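PDB 6M8M: putative large adhesion protein (Lap) involved in biofilm formation from Marinobacter hydrocarbonoclasticus ATCC 49840, which binds sugars such as glucose through a calcium-containing PA14 domain and probably helps the bacterium adhere to surfaces and form biofilms. Local coordinates for residues A[69-74]-A[106-111]; A[78-83]-A[94-99]; A[142-147]-A[172-177]. All coordinates share one frame; numbering follows the deposited sequence. Where two conformers were deposited one is given.

Contact 1. Residues A[69-74]-A[106-111]. With CA (calcium ion), chain C.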
loop_
_atom_site.group_PDB
_atom_site.type_symbol
_atom_site.label_atom_id
_atom_site.label_comp_id
_atom_site.label_asym_id
_atom_site.label_seq_id
_atom_site.Cartn_x
_atom_site.Cartn_y
_atom_site.Cartn_z
ATOM N N ALA A 69 12.667 2.912 -6.497
ATOM C CA ALA A 69 11.477 2.322 -7.081
ATOM C C ALA A 69 11.671 2.092 -8.569
ATOM O O ALA A 69 12.285 2.910 -9.267
ATOM C CB ALA A 69 10.304 3.274 -6.865
ATOM N N ASP A 70 11.123 0.997 -9.061
ATOM C CA ASP A 70 11.114 0.719 -10.487
ATOM C C ASP A 70 10.066 1.511 -11.251
ATOM O O ASP A 70 10.210 1.694 -12.464
ATOM C CB ASP A 70 10.912 -0.774 -10.691
ATOM C CG ASP A 70 12.064 -1.580 -10.126
ATOM O OD1 ASP A 70 13.175 -1.518 -10.705
ATOM O OD2 ASP A 70 11.901 -2.231 -9.073
ATOM N N ALA A 71 9.023 1.982 -10.585
ATOM C CA ALA A 71 8.064 2.891 -11.187
ATOM C C ALA A 71 7.409 3.654 -10.052
ATOM O O ALA A 71 7.366 3.187 -8.911
ATOM C CB ALA A 71 7.002 2.152 -12.000
ATOM N N THR A 72 6.906 4.838 -10.372
ATOM C CA THR A 72 6.093 5.615 -9.453
ATOM C C THR A 72 4.704 5.792 -10.048
ATOM O O THR A 72 4.492 5.589 -11.247
ATOM C CB THR A 72 6.716 6.980 -9.170
ATOM O OG1 THR A 72 6.801 7.744 -10.372
ATOM C CG2 THR A 72 8.094 6.832 -8.570
ATOM N N PHE A 73 3.756 6.161 -9.201
ATOM C CA PHE A 73 2.377 6.385 -9.614
ATOM C C PHE A 73 1.717 7.257 -8.561
ATOM O O PHE A 73 2.353 7.659 -7.581
ATOM C CB PHE A 73 1.633 5.073 -9.869
ATOM C CG PHE A 73 1.406 4.214 -8.640
ATOM C CD1 PHE A 73 2.389 3.352 -8.167
ATOM C CD2 PHE A 73 0.188 4.240 -7.980
ATOM C CE1 PHE A 73 2.161 2.551 -7.061
ATOM C CE2 PHE A 73 -0.039 3.451 -6.875
ATOM C CZ PHE A 73 0.948 2.604 -6.412
ATOM N N ILE A 74 0.442 7.557 -8.770
ATOM C CA ILE A 74 -0.351 8.281 -7.786
ATOM C C ILE A 74 -1.522 7.403 -7.416
ATOM O O ILE A 74 -2.266 6.948 -8.286
ATOM C CB ILE A 74 -0.828 9.640 -8.305
ATOM C CG1 ILE A 74 0.382 10.542 -8.580
ATOM C CG2 ILE A 74 -1.775 10.282 -7.303
ATOM C CD1 ILE A 74 0.062 11.823 -9.328
ATOM N N THR A 106 6.391 4.295 -15.852
ATOM C CA THR A 106 6.964 3.384 -16.826
ATOM C C THR A 106 6.307 2.037 -16.573
ATOM O O THR A 106 5.626 1.843 -15.559
ATOM C CB THR A 106 8.487 3.303 -16.674
ATOM O OG1 THR A 106 9.039 2.613 -17.800
ATOM C CG2 THR A 106 8.885 2.588 -15.403
ATOM N N ASP A 107 6.539 1.091 -17.475
ATOM C CA ASP A 107 6.182 -0.303 -17.236
ATOM C C ASP A 107 7.369 -0.942 -16.529
ATOM O O ASP A 107 8.417 -1.150 -17.164
ATOM C CB ASP A 107 5.889 -1.011 -18.544
ATOM C CG ASP A 107 5.503 -2.470 -18.356
ATOM O OD1 ASP A 107 5.492 -2.951 -17.197
ATOM O OD2 ASP A 107 5.195 -3.155 -19.365
ATOM N N PRO A 108 7.292 -1.208 -15.234
ATOM C CA PRO A 108 8.449 -1.765 -14.530
ATOM C C PRO A 108 8.746 -3.182 -14.991
ATOM O O PRO A 108 7.888 -3.882 -15.516
ATOM C CB PRO A 108 8.015 -1.738 -13.064
ATOM C CG PRO A 108 6.529 -1.876 -13.126
ATOM C CD PRO A 108 6.084 -1.164 -14.389
ATOM N N GLU A 109 9.985 -3.602 -14.784
ATOM C CA GLU A 109 10.367 -4.963 -15.130
ATOM C C GLU A 109 9.487 -5.963 -14.397
ATOM O O GLU A 109 8.976 -5.688 -13.305
ATOM C CB GLU A 109 11.837 -5.191 -14.778
ATOM C CG GLU A 109 12.113 -5.198 -13.294
ATOM C CD GLU A 109 13.584 -4.992 -12.963
ATOM O OE1 GLU A 109 14.068 -3.842 -13.066
ATOM O OE2 GLU A 109 14.257 -5.974 -12.601
ATOM N N ASN A 110 9.289 -7.113 -15.023
ATOM C CA ASN A 110 8.520 -8.191 -14.422
ATOM C C ASN A 110 9.371 -8.980 -13.425
ATOM O O ASN A 110 10.598 -9.038 -13.531
ATOM C CB ASN A 110 8.031 -9.136 -15.510
ATOM C CG ASN A 110 7.173 -8.434 -16.545
ATOM O OD1 ASN A 110 6.515 -7.435 -16.252
ATOM N ND2 ASN A 110 7.186 -8.938 -17.763
ATOM N N SER A 111 8.710 -9.592 -12.442
ATOM C CA SER A 111 9.424 -10.321 -11.410
ATOM C C SER A 111 8.485 -11.273 -10.690
ATOM O O SER A 111 7.265 -11.224 -10.851
ATOM C CB SER A 111 10.058 -9.362 -10.403
ATOM O OG SER A 111 9.064 -8.567 -9.763
HETATM CA CA CA C . 6.086 -5.121 -16.384
HETATM O O HOH W 1 4.754 -5.678 -18.395
HETATM O O HOH W 2 6.085 -5.347 -13.953
HETATM O O HOH W 3 3.799 -5.126 -15.654
HETATM O O HOH W 4 7.772 -5.294 -18.078
#
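Asp-70 and Ala-71 present their CB atoms to Pro-108, whose own CB lies 3.9 Å from Asp-70 CB and 4.2 Å from Ala-71 CB. Thr-106 meets the same two residues through its methyl group. With OG1 anti to the backbone N (chi1 -169°), CG2 is the branch turned to the 69-74 segment, 3.9 Å from Ala-71 CB and 3.3 Å from Asp-70 O. Beyond the proline, Glu-109 reaches back with an extended chain, and its carboxylate crosses that of Asp-70 with planes 52° apart. Asp-70 OD1 and Glu-109 OE1 are two acceptors only 3.4 Å from each other, an approach that probably costs energy; a bound sodium ion about 4 Å from the Glu-109 side chain may ease it. The other oxygen, Asp-70 OD2, accepts a hydrogen bond from Ala-44 N. On its far side the 106-111 loop wraps a calcium ion, bound by Asp-107 OD1, Pro-108 O, Asn-110 OD1 and four waters. Pro-108 thus serves twice, its ring packing on the strand and its carbonyl holding the metal at 2.4 Å (Pro-108 O to calcium). Asp-70 and Ala-71 form a classic beta bulge opposite Tyr-42 of strand 38-45, and Pro-108 also packs on that tyrosine and on Val-93 and Gln-94 of helix 92-96, so Pro-108 lies between strand 38-45 and helix 92-96.

Contact 2. Residues A[78-83]-A[94-99]; sequences IDYGSV and QSFLKD
The ring of Tyr-80 is sandwiched: Leu-97 CD2 sits over the centre of one face, 3.5 Å from the centroid, and Ile-78 CA covers the opposite face toward the rim. This is the end of helix 92-96 lying against strand 79-83, which pairs with strand 186-194 in the five-stranded antiparallel sheet of the PA14 domain. Phe-96 offers a face in turn, with Tyr-80 CB centred above it in a second CH-pi contact, 3.5 Å from the Phe-96 centroid. The two rings meet obliquely, planes 39° apart. At the phenol end, Tyr-80 OH is hydrogen-bonded to Asp-100. Phe-96 CG stands anti to its own N (chi1 175°), which carries the ring past Gly-81 to Tyr-80; it also touches Leu-188 and Leu-87. Gly-81, with positive phi and no side chain, lets the ring come close: Phe-96 CD1 is 3.8 Å from Gly-81 CA. Gly-81 N donates a hydrogen bond to Phe-96 O at 3.0 Å (N-H...O 146°), in the carbonyl plane and on a lone pair, joining strand to helix end through their backbones. Farther along, Val-83 CG1 rests over the helix backbone, 3.7 Å from Phe-96 N. Lys-98, leaving the helix with positive phi, runs its chain past the carbonyl O of Asp-79; the carboxylate of that residue is salt-bridged to Arg-189. Bent at chi4, the lysine donates a hydrogen bond from NZ to Gly-81 O (2.9 Å), the carbonyl of the cis peptide before Ser-82, from above the carbonyl plane.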
loop_
_atom_site.group_PDB
_atom_site.type_symbol
_atom_site.label_atom_id
_atom_site.label_comp_id
_atom_site.label_asym_id
_atom_site.label_seq_id
_atom_site.Cartn_x
_atom_site.Cartn_y
_atom_site.Cartn_z
ATOM N N ILE A 78 -7.478 3.460 -3.352
ATOM C CA ILE A 78 -6.664 2.276 -3.013
ATOM C C ILE A 78 -7.605 1.078 -2.966
ATOM O O ILE A 78 -8.021 0.586 -1.909
ATOM C CB ILE A 78 -5.858 2.449 -1.728
ATOM C CG1 ILE A 78 -5.095 3.773 -1.711
ATOM C CG2 ILE A 78 -4.886 1.287 -1.595
ATOM C CD1 ILE A 78 -4.252 4.038 -2.937
ATOM N N ASP A 79 -7.948 0.596 -4.148
ATOM C CA ASP A 79 -8.811 -0.565 -4.348
ATOM C C ASP A 79 -8.242 -1.253 -5.582
ATOM O O ASP A 79 -8.609 -0.924 -6.717
ATOM C CB ASP A 79 -10.260 -0.131 -4.531
ATOM C CG ASP A 79 -11.229 -1.282 -4.506
ATOM O OD1 ASP A 79 -10.824 -2.449 -4.388
ATOM O OD2 ASP A 79 -12.447 -1.004 -4.601
ATOM N N TYR A 80 -7.323 -2.182 -5.349
ATOM C CA TYR A 80 -6.470 -2.728 -6.383
ATOM C C TYR A 80 -6.597 -4.244 -6.422
ATOM O O TYR A 80 -6.730 -4.905 -5.381
ATOM C CB TYR A 80 -5.017 -2.342 -6.109
ATOM C CG TYR A 80 -4.723 -0.854 -6.118
ATOM C CD1 TYR A 80 -5.344 0.010 -7.009
ATOM C CD2 TYR A 80 -3.780 -0.324 -5.259
ATOM C CE1 TYR A 80 -5.029 1.356 -7.026
ATOM C CE2 TYR A 80 -3.461 1.014 -5.264
ATOM C CZ TYR A 80 -4.090 1.851 -6.161
ATOM O OH TYR A 80 -3.747 3.190 -6.168
ATOM N N GLY A 81 -6.539 -4.802 -7.613
ATOM C CA GLY A 81 -6.723 -6.236 -7.741
ATOM C C GLY A 81 -8.177 -6.619 -7.522
ATOM O O GLY A 81 -9.056 -5.764 -7.460
ATOM N N SER A 82 -8.440 -7.918 -7.411
ATOM C CA SER A 82 -7.448 -8.976 -7.422
ATOM C C SER A 82 -6.955 -9.282 -8.818
ATOM O O SER A 82 -7.721 -9.218 -9.786
ATOM C CB SER A 82 -8.087 -10.256 -6.864
ATOM O OG SER A 82 -7.129 -11.286 -6.702
ATOM N N VAL A 83 -5.668 -9.585 -8.941
ATOM C CA VAL A 83 -5.104 -10.152 -10.159
ATOM C C VAL A 83 -4.505 -11.501 -9.800
ATOM O O VAL A 83 -4.189 -11.759 -8.637
ATOM C CB VAL A 83 -4.042 -9.251 -10.820
ATOM C CG1 VAL A 83 -4.672 -7.921 -11.243
ATOM C CG2 VAL A 83 -2.836 -9.038 -9.899
ATOM N N GLN A 94 -0.286 -3.068 -14.059
ATOM C CA GLN A 94 -1.206 -2.182 -14.760
ATOM C C GLN A 94 -2.651 -2.589 -14.485
ATOM O O GLN A 94 -3.490 -1.745 -14.148
ATOM C CB GLN A 94 -0.903 -2.193 -16.257
ATOM C CG GLN A 94 0.395 -1.498 -16.645
ATOM C CD GLN A 94 1.644 -2.342 -16.477
ATOM O OE1 GLN A 94 1.589 -3.544 -16.227
ATOM N NE2 GLN A 94 2.788 -1.703 -16.642
ATOM N N SER A 95 -2.957 -3.880 -14.595
ATOM C CA SER A 95 -4.311 -4.334 -14.293
ATOM C C SER A 95 -4.656 -4.114 -12.825
ATOM O O SER A 95 -5.765 -3.676 -12.493
ATOM C CB SER A 95 -4.449 -5.806 -14.666
ATOM O OG SER A 95 -4.274 -5.994 -16.059
ATOM N N PHE A 96 -3.709 -4.417 -11.931
ATOM C CA PHE A 96 -3.927 -4.288 -10.488
ATOM C C PHE A 96 -4.334 -2.885 -10.091
ATOM O O PHE A 96 -5.239 -2.718 -9.271
ATOM C CB PHE A 96 -2.612 -4.709 -9.815
ATOM C CG PHE A 96 -2.523 -4.557 -8.311
ATOM C CD1 PHE A 96 -2.973 -5.562 -7.468
ATOM C CD2 PHE A 96 -1.842 -3.496 -7.760
ATOM C CE1 PHE A 96 -2.793 -5.479 -6.106
ATOM C CE2 PHE A 96 -1.656 -3.401 -6.393
ATOM C CZ PHE A 96 -2.128 -4.411 -5.572
ATOM N N LEU A 97 -3.671 -1.877 -10.643
ATOM C CA LEU A 97 -3.883 -0.496 -10.227
ATOM C C LEU A 97 -5.146 0.131 -10.808
ATOM O O LEU A 97 -5.475 1.269 -10.449
ATOM C CB LEU A 97 -2.665 0.349 -10.592
ATOM C CG LEU A 97 -1.401 0.090 -9.784
ATOM C CD1 LEU A 97 -0.266 0.975 -10.280
ATOM C CD2 LEU A 97 -1.607 0.279 -8.299
ATOM N N LYS A 98 -5.883 -0.580 -11.659
ATOM C CA LYS A 98 -7.179 -0.090 -12.153
ATOM C C LYS A 98 -6.970 1.301 -12.755
ATOM O O LYS A 98 -6.036 1.499 -13.538
ATOM C CB LYS A 98 -8.253 -0.190 -11.074
ATOM C CG LYS A 98 -8.449 -1.591 -10.513
ATOM C CD LYS A 98 -9.728 -1.660 -9.685
ATOM C CE LYS A 98 -9.821 -2.945 -8.849
ATOM N NZ LYS A 98 -9.930 -4.162 -9.679
ATOM N N ASP A 99 -7.780 2.289 -12.404
ATOM C CA ASP A 99 -7.649 3.594 -13.034
ATOM C C ASP A 99 -6.355 4.300 -12.654
ATOM O O ASP A 99 -5.951 5.244 -13.351
ATOM C CB ASP A 99 -8.846 4.478 -12.722
ATOM C CG ASP A 99 -8.956 5.652 -13.690
ATOM O OD1 ASP A 99 -8.868 5.422 -14.921
ATOM O OD2 ASP A 99 -9.128 6.798 -13.227
#

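Contact 3. Residues A[142-147]-A[172-177]; sequences EVNGQT and PHSVEI
Asn-144 grips His-173 and Ser-174 with both ends of its amide. ND2 donates to His-173 ND1 at 3.0 Å, in the imidazole plane as well as its own amide plane, although these planes are 66° apart; as modelled, with ND2 as donor, ND1 is probably unprotonated. OD1 accepts from Ser-174 N (3.2 Å), which approaches from above the carbonyl plane, while Asn-144 N bonds to Ser-174 O at 2.9 Å. Next to this knot Val-143 and Val-175, a non-hydrogen-bonded pair, meet on the buried face, CG2 to CG2 at 4.2 Å, and both also pack on Leu-122. Asn-144 and Gly-145 are the middle of a type I' turn joining strands 139-143 and 146-151, and the first of these runs antiparallel to strand 174-181. Glu-142 and Glu-176 form the hydrogen-bonded pair there, with two nearly straight N-H...O bonds. On the other face their carboxylates do not touch, Glu-142 OE1 and Glu-176 OE2 staying 4.6 Å apart; Lys-61, salt-bridged to Glu-176 and weakly paired with Glu-142, probably offsets their like charge. A water 3.0 Å from Glu-142 OE1 probably donates to it; its link to Glu-176 OE1 is weak at best. Another, beside the turn, accepts from Gly-145 N and hydrogen-bonds to Ser-174 OG.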
loop_
_atom_site.group_PDB
_atom_site.type_symbol
_atom_site.label_atom_id
_atom_site.label_comp_id
_atom_site.label_asym_id
_atom_site.label_seq_id
_atom_site.Cartn_x
_atom_site.Cartn_y
_atom_site.Cartn_z
ATOM N N GLU A 142 1.338 2.821 8.817
ATOM C CA GLU A 142 1.811 3.639 9.926
ATOM C C GLU A 142 1.291 5.059 9.767
ATOM O O GLU A 142 1.274 5.603 8.657
ATOM C CB GLU A 142 3.342 3.655 9.962
ATOM C CG GLU A 142 3.951 2.325 10.348
ATOM C CD GLU A 142 5.460 2.275 10.178
ATOM O OE1 GLU A 142 6.033 3.237 9.621
ATOM O OE2 GLU A 142 6.069 1.267 10.602
ATOM N N VAL A 143 0.844 5.656 10.865
ATOM C CA VAL A 143 0.420 7.053 10.900
ATOM C C VAL A 143 1.290 7.735 11.934
ATOM O O VAL A 143 1.368 7.282 13.084
ATOM C CB VAL A 143 -1.068 7.196 11.232
ATOM C CG1 VAL A 143 -1.416 8.661 11.504
ATOM C CG2 VAL A 143 -1.912 6.656 10.083
ATOM N N ASN A 144 2.000 8.779 11.511
ATOM C CA ASN A 144 2.943 9.481 12.376
ATOM C C ASN A 144 3.911 8.495 13.019
ATOM O O ASN A 144 4.257 8.600 14.201
ATOM C CB ASN A 144 2.213 10.332 13.405
ATOM C CG ASN A 144 1.640 11.599 12.792
ATOM O OD1 ASN A 144 2.277 12.241 11.956
ATOM N ND2 ASN A 144 0.420 11.945 13.180
ATOM N N GLY A 145 4.347 7.519 12.225
ATOM C CA GLY A 145 5.354 6.568 12.632
ATOM C C GLY A 145 4.869 5.411 13.476
ATOM O O GLY A 145 5.678 4.538 13.814
ATOM N N GLN A 146 3.592 5.368 13.829
ATOM C CA GLN A 146 3.054 4.304 14.662
ATOM C C GLN A 146 2.218 3.344 13.828
ATOM O O GLN A 146 1.423 3.768 12.996
ATOM C CB GLN A 146 2.194 4.903 15.763
ATOM C CG GLN A 146 3.001 5.704 16.773
ATOM C CD GLN A 146 3.871 4.807 17.641
ATOM O OE1 GLN A 146 3.380 3.854 18.254
ATOM N NE2 GLN A 146 5.165 5.092 17.680
ATOM N N THR A 147 2.383 2.056 14.067
ATOM C CA THR A 147 1.607 1.056 13.349
ATOM C C THR A 147 0.152 1.139 13.751
ATOM O O THR A 147 -0.180 1.071 14.941
ATOM C CB THR A 147 2.153 -0.333 13.654
ATOM O OG1 THR A 147 3.507 -0.372 13.215
ATOM C CG2 THR A 147 1.340 -1.406 12.969
ATOM N N PRO A 172 1.920 18.119 9.705
ATOM C CA PRO A 172 1.129 17.145 8.940
ATOM C C PRO A 172 1.179 15.735 9.514
ATOM O O PRO A 172 2.140 15.336 10.175
ATOM C CB PRO A 172 1.775 17.174 7.547
ATOM C CG PRO A 172 3.136 17.745 7.756
ATOM C CD PRO A 172 3.002 18.711 8.896
ATOM N N HIS A 173 0.107 14.994 9.282
ATOM C CA HIS A 173 -0.047 13.646 9.819
ATOM C C HIS A 173 0.365 12.670 8.732
ATOM O O HIS A 173 -0.407 12.360 7.823
ATOM C CB HIS A 173 -1.478 13.438 10.280
ATOM C CG HIS A 173 -1.874 14.379 11.370
ATOM N ND1 HIS A 173 -1.305 14.326 12.619
ATOM C CD2 HIS A 173 -2.747 15.412 11.392
ATOM C CE1 HIS A 173 -1.821 15.280 13.376
ATOM N NE2 HIS A 173 -2.701 15.949 12.657
ATOM N N SER A 174 1.582 12.174 8.840
ATOM C CA SER A 174 2.125 11.312 7.812
ATOM C C SER A 174 1.434 9.958 7.829
ATOM O O SER A 174 1.044 9.444 8.882
ATOM C CB SER A 174 3.615 11.112 8.053
ATOM O OG SER A 174 3.822 10.374 9.253
ATOM N N VAL A 175 1.264 9.389 6.648
ATOM C CA VAL A 175 0.813 8.017 6.483
ATOM C C VAL A 175 1.776 7.312 5.541
ATOM O O VAL A 175 2.188 7.874 4.520
ATOM C CB VAL A 175 -0.655 7.950 6.006
ATOM C CG1 VAL A 175 -0.875 8.668 4.670
ATOM C CG2 VAL A 175 -1.120 6.502 5.936
ATOM N N GLU A 176 2.185 6.108 5.929
ATOM C CA GLU A 176 3.087 5.284 5.135
ATOM C C GLU A 176 2.529 3.880 5.102
ATOM O O GLU A 176 2.269 3.289 6.157
ATOM C CB GLU A 176 4.499 5.267 5.702
ATOM C CG GLU A 176 5.421 4.327 4.938
ATOM C CD GLU A 176 6.883 4.476 5.304
ATOM O OE1 GLU A 176 7.329 5.619 5.540
ATOM O OE2 GLU A 176 7.590 3.442 5.341
ATOM N N ILE A 177 2.334 3.359 3.900
ATOM C CA ILE A 177 1.803 2.021 3.676
ATOM C C ILE A 177 2.836 1.238 2.899
ATOM O O ILE A 177 3.327 1.719 1.868
ATOM C CB ILE A 177 0.493 2.086 2.875
ATOM C CG1 ILE A 177 -0.552 2.894 3.644
ATOM C CG2 ILE A 177 -0.012 0.695 2.527
ATOM C CD1 ILE A 177 -1.605 3.494 2.773
HETATM O O HOH W 5 3.739 7.428 9.315
HETATM O O HOH W 6 6.070 6.092 8.750
#

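Contact 2 is nested in the chain loop closed by contact 1, and the two touch: Gln-94 NE2 lies 3.0 Å from Asp-107 OD1, a probable hydrogen bond that ties helix 92-96 to the calcium loop, while Phe-73 CE2 packs at 3.8 Å on Leu-97 CD2. The calcium of contact 1 is separate from the one at the glucose site. In contact 2 the Val-83 side chain is about 9 Å from the glucose and about 8 Å from a calcium ion. Contact 3 lies across the chain's centre from contact 2, centres about 23 Å apart. Contacts 1 and 3 reach the same sheet, centres about 24 Å apart, without touching; strand 174-181 ends at Asp-181, a calcium ligand in the sugar pocket.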